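Membrane-anchored mycosin mycp1 (Mycobacterium thermoresistibile, PDB 4HVL) is a subtilisin-like serine protease of the mycosin family and an essential component of the type VII (ESX-1) secretion system. Local coordinates at residues A62-A67 and A174-I179; A323-R328 and V364-W369. All coordinates share one frame; numbering follows the deposited sequence.

Contact 1: residues A62-A67 and A174-I179; sequences AGITVA and AQVINI
Val66 and Val176, and next to them Ala67 and Ile177, pair as parallel neighbours, the axes of strands 65-67 and 176-179 approaching to 4.6 Å at an angle of 26°. Ala67 sits between two backbone bonds: its N donates to Val176 O at 2.9 Å, and its O accepts from Asn178 N at 2.7 Å. One step earlier Thr65 O takes Gln175 N at 3.0 Å and, weakly, Val176 N. Before the strands pair, the Gln175 side chain stands in for main chain. Bent at chi2 (94°), it turns back along 62-67 and sets OE1 2.8 Å from Thr65 N, an almost straight bond (168°) in the plane of the amide carbonyl. A water held by Gly63 O and Thr65 OG1 also accepts a weak bond from Gln175 NE2; the Thr65 hydroxyl is bonded to Arg127 as well. The two valines stand next to each other on one face of the sheet, Val66 CG1 and CG2 both packed against Val176 CB. On the other face Ala67 CB meets Ala174 CB at 3.6 Å. Strands 65-70 and 176-179 are central in the parallel subtilisin sheet, flanked by 127-132 and 210-214. Helices 102-110 and 311-328 pack on the Val66 and Val176 face, and helix 154-171 on that of Ala67 and Ile177.

Contact 2: residues A323-R328 and V364-W369; sequences ALIRQR and VAALTW
The C-terminal helix of the modelled chain, 363-368, packs through Leu367 and Ala366 against the last two turns of helix 311-328, where Leu324, Ile325 and Arg328 receive it. The two short segments run nearly parallel, at 17°, their axes coming within 10.0 Å. Leu367 reaches across with both methyls: CD1 meets Leu324 CD1 at 4.0 Å, while CD2 rests over the backbone between Leu324 and Ile325, 3.9 Å from Leu324 O. CG anti to the carbonyl carbon (chi1 -68°) sends both methyls toward helix 311-328. The flank of Ile325 also touches Leu367, CG1 standing 4.2 Å from Leu367 CD2, and further along the same isoleucine side chain CD1 meets Ala366 CB at 4.0 Å. In the subtilisin fold the long helix that starts at the catalytic serine runs through the domain, and 323-328 is its C-terminal end; here the chain's final helix lies beside that end, with helix 334-343 touching Ile325 and helix 52-55 touching Leu367. Arg328 borders the apolar patch. Its chain is extended from CG to NE, which brings CD to 4.0 Å from Leu367 CD2 and NE to 3.5 Å from Leu367 O. The guanidinium NH1 is bonded to Phe58 O, whereas Leu367 O accepts a hydrogen bond from the Tyr329 hydroxyl. Near the end of the short helix, Thr368 OG1 turns back to donate to Val364 O at 2.6 Å, approaching from above the carbonyl plane.

In the fold
Contact 1 closes before contact 2 opens along the chain, and their centres lie about 15 Å apart, on the same side of the chain's centre. Helix 311-328 joins them: it packs on the central sheet that holds contact 1 and carries the first half of contact 2 at its C-terminal end. The two meet directly, Arg326 NH1 lying 2.9 Å from Gln175 O in a hydrogen bond and Ile64 packing on Ala323 and Gln327. Strand 65-70 ends at Asp70, and Ser312 lies in the first turn of helix 311-328; both are predicted charge-relay residues. The sheet and helix thus probably share in positioning the active site, while helix 363-368 packs at the other end of helix 311-328 from Ser312.

Contact 1: residues A62-A67 and A174-I179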
loop_
_atom_site.group_PDB
_atom_site.type_symbol
_atom_site.label_atom_id
_atom_site.label_comp_id
_atom_site.label_asym_id
_atom_site.label_seq_id
_atom_site.Cartn_x
_atom_site.Cartn_y
_atom_site.Cartn_z
ATOM N N ALA A 62 8.117 17.169 -6.203
ATOM C CA ALA A 62 8.435 17.571 -7.573
ATOM C C ALA A 62 9.610 16.756 -8.089
ATOM O O ALA A 62 10.575 16.559 -7.359
ATOM C CB ALA A 62 8.777 19.059 -7.652
ATOM N N GLY A 63 9.531 16.322 -9.349
ATOM C CA GLY A 63 10.539 15.449 -9.957
ATOM C C GLY A 63 10.407 13.949 -9.655
ATOM O O GLY A 63 11.086 13.152 -10.260
ATOM N N ILE A 64 9.537 13.549 -8.735
ATOM C CA ILE A 64 9.456 12.147 -8.287
ATOM C C ILE A 64 8.237 11.510 -8.923
ATOM O O ILE A 64 7.213 12.184 -9.109
ATOM C CB ILE A 64 9.349 12.062 -6.752
ATOM C CG1 ILE A 64 10.492 12.849 -6.079
ATOM C CG2 ILE A 64 9.306 10.611 -6.241
ATOM C CD1 ILE A 64 11.898 12.365 -6.412
ATOM N N THR A 65 8.362 10.228 -9.269
ATOM C CA THR A 65 7.284 9.429 -9.859
ATOM C C THR A 65 6.968 8.272 -8.894
ATOM O O THR A 65 7.859 7.513 -8.522
ATOM C CB THR A 65 7.715 8.873 -11.240
ATOM O OG1 THR A 65 7.968 9.969 -12.143
ATOM C CG2 THR A 65 6.655 7.939 -11.857
ATOM N N VAL A 66 5.706 8.176 -8.466
ATOM C CA VAL A 66 5.255 7.112 -7.603
ATOM C C VAL A 66 4.377 6.163 -8.411
ATOM O O VAL A 66 3.398 6.600 -9.049
ATOM C CB VAL A 66 4.439 7.642 -6.398
ATOM C CG1 VAL A 66 4.102 6.497 -5.455
ATOM C CG2 VAL A 66 5.192 8.750 -5.655
ATOM N N ALA A 67 4.724 4.875 -8.382
ATOM C CA ALA A 67 3.878 3.843 -8.952
ATOM C C ALA A 67 2.938 3.307 -7.876
ATOM O O ALA A 67 3.367 3.035 -6.728
ATOM C CB ALA A 67 4.702 2.709 -9.517
ATOM N N ALA A 174 9.728 4.318 -11.707
ATOM C CA ALA A 174 9.206 4.960 -10.480
ATOM C C ALA A 174 10.245 4.881 -9.356
ATOM O O ALA A 174 10.956 3.877 -9.226
ATOM C CB ALA A 174 7.913 4.309 -10.073
ATOM N N GLN A 175 10.374 5.942 -8.562
ATOM C CA GLN A 175 11.376 5.963 -7.498
ATOM C C GLN A 175 10.774 5.577 -6.156
ATOM O O GLN A 175 11.510 5.321 -5.190
ATOM C CB GLN A 175 12.050 7.322 -7.391
ATOM C CG GLN A 175 12.786 7.744 -8.643
ATOM C CD GLN A 175 11.946 8.595 -9.565
ATOM O OE1 GLN A 175 10.911 9.120 -9.183
ATOM N NE2 GLN A 175 12.374 8.695 -10.805
ATOM N N VAL A 176 9.434 5.533 -6.123
ATOM C CA VAL A 176 8.649 4.986 -5.012
ATOM C C VAL A 176 7.574 4.095 -5.613
ATOM O O VAL A 176 6.937 4.469 -6.614
ATOM C CB VAL A 176 8.011 6.115 -4.184
ATOM C CG1 VAL A 176 7.304 5.568 -2.947
ATOM C CG2 VAL A 176 9.068 7.147 -3.798
ATOM N N ILE A 177 7.413 2.896 -5.037
ATOM C CA ILE A 177 6.371 1.961 -5.432
ATOM C C ILE A 177 5.472 1.659 -4.230
ATOM O O ILE A 177 5.900 1.025 -3.240
ATOM C CB ILE A 177 6.964 0.634 -5.962
ATOM C CG1 ILE A 177 7.893 0.913 -7.150
ATOM C CG2 ILE A 177 5.848 -0.308 -6.394
ATOM C CD1 ILE A 177 8.632 -0.288 -7.677
ATOM N N ASN A 178 4.223 2.087 -4.319
ATOM C CA ASN A 178 3.231 1.852 -3.271
ATOM C C ASN A 178 2.448 0.599 -3.600
ATOM O O ASN A 178 1.748 0.552 -4.624
ATOM C CB ASN A 178 2.268 3.042 -3.198
ATOM C CG ASN A 178 1.251 2.920 -2.080
ATOM O OD1 ASN A 178 1.490 3.303 -0.933
ATOM N ND2 ASN A 178 0.098 2.431 -2.420
ATOM N N ILE A 179 2.557 -0.411 -2.738
ATOM C CA ILE A 179 1.857 -1.670 -2.945
ATOM C C ILE A 179 0.720 -1.784 -1.931
ATOM O O ILE A 179 0.952 -1.951 -0.736
ATOM C CB ILE A 179 2.809 -2.887 -2.799
ATOM C CG1 ILE A 179 4.021 -2.718 -3.721
ATOM C CG2 ILE A 179 2.049 -4.181 -3.105
ATOM C CD1 ILE A 179 4.965 -3.914 -3.816
HETATM O O HOH W 1 10.329 11.038 -11.948
#

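Contact 2: residues A323-R328 and V364-W369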
loop_
_atom_site.group_PDB
_atom_site.type_symbol
_atom_site.label_atom_id
_atom_site.label_comp_id
_atom_site.label_asym_id
_atom_site.label_seq_id
_atom_site.Cartn_x
_atom_site.Cartn_y
_atom_site.Cartn_z
ATOM N N ALA A 323 8.360 10.079 -1.155
ATOM C CA ALA A 323 8.484 10.992 -2.284
ATOM C C ALA A 323 9.001 12.374 -1.862
ATOM O O ALA A 323 9.832 12.983 -2.533
ATOM C CB ALA A 323 7.141 11.125 -2.989
ATOM N N LEU A 324 8.475 12.894 -0.767
ATOM C CA LEU A 324 8.946 14.166 -0.239
ATOM C C LEU A 324 10.445 14.076 0.123
ATOM O O LEU A 324 11.227 14.979 -0.193
ATOM C CB LEU A 324 8.137 14.541 1.014
ATOM C CG LEU A 324 6.642 14.824 0.864
ATOM C CD1 LEU A 324 6.077 15.379 2.162
ATOM C CD2 LEU A 324 6.413 15.808 -0.265
ATOM N N ILE A 325 10.820 12.981 0.794
ATOM C CA ILE A 325 12.191 12.734 1.221
ATOM C C ILE A 325 13.147 12.664 0.030
ATOM O O ILE A 325 14.200 13.334 0.035
ATOM C CB ILE A 325 12.293 11.472 2.112
ATOM C CG1 ILE A 325 11.691 11.758 3.503
ATOM C CG2 ILE A 325 13.739 11.047 2.289
ATOM C CD1 ILE A 325 11.317 10.528 4.317
ATOM N N ARG A 326 12.763 11.922 -1.004
ATOM C CA ARG A 326 13.634 11.708 -2.151
ATOM C C ARG A 326 13.811 13.007 -2.944
ATOM O O ARG A 326 14.906 13.253 -3.485
ATOM C CB ARG A 326 13.134 10.570 -3.038
ATOM C CG ARG A 326 13.046 9.231 -2.323
ATOM C CD ARG A 326 13.242 8.064 -3.292
ATOM N NE ARG A 326 14.660 7.838 -3.552
ATOM C CZ ARG A 326 15.145 6.795 -4.226
ATOM N NH1 ARG A 326 14.313 5.882 -4.749
ATOM N NH2 ARG A 326 16.469 6.662 -4.388
ATOM N N GLN A 327 12.779 13.859 -2.987
ATOM C CA GLN A 327 12.962 15.177 -3.595
ATOM C C GLN A 327 13.979 16.009 -2.802
ATOM O O GLN A 327 14.895 16.590 -3.376
ATOM C CB GLN A 327 11.657 15.985 -3.723
ATOM C CG GLN A 327 11.919 17.370 -4.330
ATOM C CD GLN A 327 10.764 18.360 -4.210
ATOM O OE1 GLN A 327 9.780 18.125 -3.519
ATOM N NE2 GLN A 327 10.904 19.499 -4.886
ATOM N N ARG A 328 13.799 16.084 -1.489
ATOM C CA ARG A 328 14.605 16.983 -0.685
ATOM C C ARG A 328 16.031 16.463 -0.539
ATOM O O ARG A 328 16.965 17.252 -0.445
ATOM C CB ARG A 328 13.991 17.172 0.690
ATOM C CG ARG A 328 14.642 18.294 1.462
ATOM C CD ARG A 328 13.855 18.545 2.729
ATOM N NE ARG A 328 14.527 19.547 3.533
ATOM C CZ ARG A 328 14.503 20.843 3.283
ATOM N NH1 ARG A 328 13.825 21.339 2.254
ATOM N NH2 ARG A 328 15.160 21.646 4.081
ATOM N N VAL A 364 7.442 16.022 9.255
ATOM C CA VAL A 364 8.283 17.198 9.476
ATOM C C VAL A 364 9.597 16.768 10.095
ATOM O O VAL A 364 10.647 17.237 9.679
ATOM C CB VAL A 364 7.605 18.249 10.359
ATOM C CG1 VAL A 364 8.595 19.337 10.780
ATOM C CG2 VAL A 364 6.428 18.867 9.624
ATOM N N ALA A 365 9.537 15.877 11.090
ATOM C CA ALA A 365 10.749 15.327 11.658
ATOM C C ALA A 365 11.569 14.613 10.575
ATOM O O ALA A 365 12.792 14.793 10.498
ATOM C CB ALA A 365 10.432 14.391 12.820
ATOM N N ALA A 366 10.912 13.833 9.717
ATOM C CA ALA A 366 11.640 13.094 8.682
ATOM C C ALA A 366 12.368 14.052 7.744
ATOM O O ALA A 366 13.508 13.821 7.390
ATOM C CB ALA A 366 10.707 12.191 7.897
ATOM N N LEU A 367 11.689 15.130 7.362
ATOM C CA LEU A 367 12.251 16.137 6.466
ATOM C C LEU A 367 13.262 17.081 7.110
ATOM O O LEU A 367 14.103 17.637 6.389
ATOM C CB LEU A 367 11.127 16.961 5.822
ATOM C CG LEU A 367 10.271 16.160 4.834
ATOM C CD1 LEU A 367 8.980 16.888 4.516
ATOM C CD2 LEU A 367 11.043 15.870 3.559
ATOM N N THR A 368 13.202 17.259 8.439
ATOM C CA THR A 368 14.027 18.310 9.098
ATOM C C THR A 368 14.738 17.991 10.423
ATOM O O THR A 368 15.506 18.808 10.898
ATOM C CB THR A 368 13.163 19.549 9.385
ATOM O OG1 THR A 368 12.143 19.212 10.333
ATOM C CG2 THR A 368 12.510 20.082 8.076
ATOM N N TRP A 369 14.463 16.870 11.065
ATOM C CA TRP A 369 14.918 16.701 12.461
ATOM C C TRP A 369 16.450 16.729 12.557
ATOM O O TRP A 369 17.127 16.194 11.684
ATOM C CB TRP A 369 14.352 15.415 13.096
ATOM C CG TRP A 369 14.980 15.068 14.422
ATOM C CD1 TRP A 369 14.565 15.471 15.665
ATOM C CD2 TRP A 369 16.153 14.269 14.633
ATOM N NE1 TRP A 369 15.407 14.967 16.638
ATOM C CE2 TRP A 369 16.388 14.226 16.033
ATOM C CE3 TRP A 369 17.034 13.593 13.780
ATOM C CZ2 TRP A 369 17.467 13.527 16.593
ATOM C CZ3 TRP A 369 18.108 12.891 14.339
ATOM C CH2 TRP A 369 18.311 12.866 15.733
#